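Side-chain contact in ParB domain protein nuclease (PDB 5K5D), which probably takes part in archaeal DNA segregation as a ParB-like partition protein, and may act as a nuclease: residues D121-A124 with K125-S129. The protein carries 4 engineered substitutions. Sequence-based numbering, arbitrary orientation.
Sequences DRIA and KMQAS. Engineered in segment 125-129: Met126 (natural residue Ile).
Gln127 lays its amide end over the gamma methyl of Ile123, one turn back along the helix, with NE2 3.4 Å from Ile123 CG2. Two torsions set this up: Ile123 swings CG2 away from its own backbone N and forward along the helix (chi1 -65°), and Gln127 runs extended beyond CG (chi2 177°). Lower down the same side chain, Gln127 CG sits 3.1 Å from Ile123 O. Ile176 of helix 170-180 touches both residues, which places this face of the helix against its neighbour. With Gln127 cut back to an alanine, the methyl of Ile123 would probably lose the amide cover over it and a gap would open beside Ile176.

Farther round the helix the aliphatic part of Lys125 passes Asp121 O, its CG 3.3 Å away. The two opposite charges stand 6.5 Å apart from Asp121 OD2 to Lys125 NZ, and each is served by other partners: the lysine chain, extended beyond CG, carries NZ to a salt bridge with Asp163, while the carboxylate turns to Arg199 and Tyr173. This is the C-terminal part of helix 109-128, which also packs against helix 90-99 in this ParB-N fragment. The backbone bond from Met126 N to Arg122 O, 3.0 Å, keeps the i to i+4 pattern. Ala124 O accepts from two amides: Ala128 N at 3.0 Å, and Gln127 N from above the carbonyl plane. The engineered Met126, a selenomethionine, places CG 3.4 Å from Arg122 O, and Ser129 OG reaches Lys125 O along one of its lone pairs.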
loop_
_atom_site.group_PDB
_atom_site.type_symbol
_atom_site.label_atom_id
_atom_site.label_comp_id
_atom_site.label_asym_id
_atom_site.label_seq_id
_atom_site.Cartn_x
_atom_site.Cartn_y
_atom_site.Cartn_z
ATOM N N ASP B 121 -7.529 -0.606 -0.899
ATOM C CA ASP B 121 -8.460 0.425 -1.348
ATOM C C ASP B 121 -9.044 0.105 -2.721
ATOM O O ASP B 121 -10.224 0.353 -2.965
ATOM C CB ASP B 121 -7.760 1.790 -1.407
ATOM C CG ASP B 121 -7.600 2.432 -0.037
ATOM O OD1 ASP B 121 -7.741 1.729 0.989
ATOM O OD2 ASP B 121 -7.323 3.645 0.011
ATOM N N ARG B 122 -8.215 -0.428 -3.618
ATOM C CA ARG B 122 -8.674 -0.788 -4.959
ATOM C C ARG B 122 -9.654 -1.946 -4.873
ATOM O O ARG B 122 -10.731 -1.913 -5.473
ATOM C CB ARG B 122 -7.511 -1.194 -5.865
ATOM C CG ARG B 122 -6.391 -0.176 -6.005
ATOM C CD ARG B 122 -6.897 1.176 -6.460
ATOM N NE ARG B 122 -5.859 1.921 -7.173
ATOM C CZ ARG B 122 -4.888 2.616 -6.587
ATOM N NH1 ARG B 122 -4.805 2.667 -5.262
ATOM N NH2 ARG B 122 -3.998 3.260 -7.329
ATOM N N ILE B 123 -9.265 -2.973 -4.124
ATOM C CA ILE B 123 -10.090 -4.164 -3.972
ATOM C C ILE B 123 -11.439 -3.823 -3.343
ATOM O O ILE B 123 -12.455 -4.452 -3.644
ATOM C CB ILE B 123 -9.379 -5.236 -3.118
ATOM C CG1 ILE B 123 -8.127 -5.749 -3.834
ATOM C CG2 ILE B 123 -10.325 -6.383 -2.801
ATOM C CD1 ILE B 123 -8.414 -6.457 -5.127
ATOM N N ALA B 124 -11.447 -2.820 -2.471
ATOM C CA ALA B 124 -12.674 -2.406 -1.801
ATOM C C ALA B 124 -13.675 -1.844 -2.803
ATOM O O ALA B 124 -14.857 -2.179 -2.763
ATOM C CB ALA B 124 -12.372 -1.384 -0.716
ATOM N N LYS B 125 -13.192 -0.991 -3.703
ATOM C CA LYS B 125 -14.032 -0.405 -4.739
ATOM C C LYS B 125 -14.507 -1.471 -5.722
ATOM O O LYS B 125 -15.612 -1.388 -6.256
ATOM C CB LYS B 125 -13.270 0.688 -5.483
ATOM C CG LYS B 125 -12.709 1.785 -4.590
ATOM C CD LYS B 125 -11.950 2.800 -5.426
ATOM C CE LYS B 125 -11.403 3.945 -4.591
ATOM N NZ LYS B 125 -10.640 4.896 -5.448
HETATM N N MSE B 126 -13.662 -2.470 -5.957
HETATM C CA MSE B 126 -13.995 -3.585 -6.839
HETATM C C MSE B 126 -15.121 -4.446 -6.273
HETATM O O MSE B 126 -15.766 -5.201 -7.001
HETATM C CB MSE B 126 -12.760 -4.460 -7.081
HETATM C CG MSE B 126 -11.737 -3.872 -8.040
HETATM SE SE MSE B 126 -12.290 -3.997 -9.909
HETATM C CE MSE B 126 -12.209 -2.103 -10.377
ATOM N N GLN B 127 -15.347 -4.342 -4.969
ATOM C CA GLN B 127 -16.376 -5.138 -4.313
ATOM C C GLN B 127 -17.645 -4.324 -4.069
ATOM O O GLN B 127 -18.731 -4.882 -3.908
ATOM C CB GLN B 127 -15.847 -5.710 -2.997
ATOM C CG GLN B 127 -14.650 -6.635 -3.159
ATOM C CD GLN B 127 -14.116 -7.135 -1.828
ATOM O OE1 GLN B 127 -14.575 -6.716 -0.763
ATOM N NE2 GLN B 127 -13.140 -8.036 -1.882
ATOM N N ALA B 128 -17.502 -3.003 -4.036
ATOM C CA ALA B 128 -18.652 -2.117 -3.912
ATOM C C ALA B 128 -19.307 -1.905 -5.276
ATOM O O ALA B 128 -20.428 -1.402 -5.368
ATOM C CB ALA B 128 -18.236 -0.787 -3.307
ATOM N N SER B 129 -18.597 -2.292 -6.333
ATOM C CA SER B 129 -19.111 -2.168 -7.692
ATOM C C SER B 129 -19.711 -3.483 -8.180
ATOM O O SER B 129 -20.284 -3.548 -9.266
ATOM C CB SER B 129 -18.007 -1.706 -8.646
ATOM O OG SER B 129 -16.982 -2.678 -8.751
#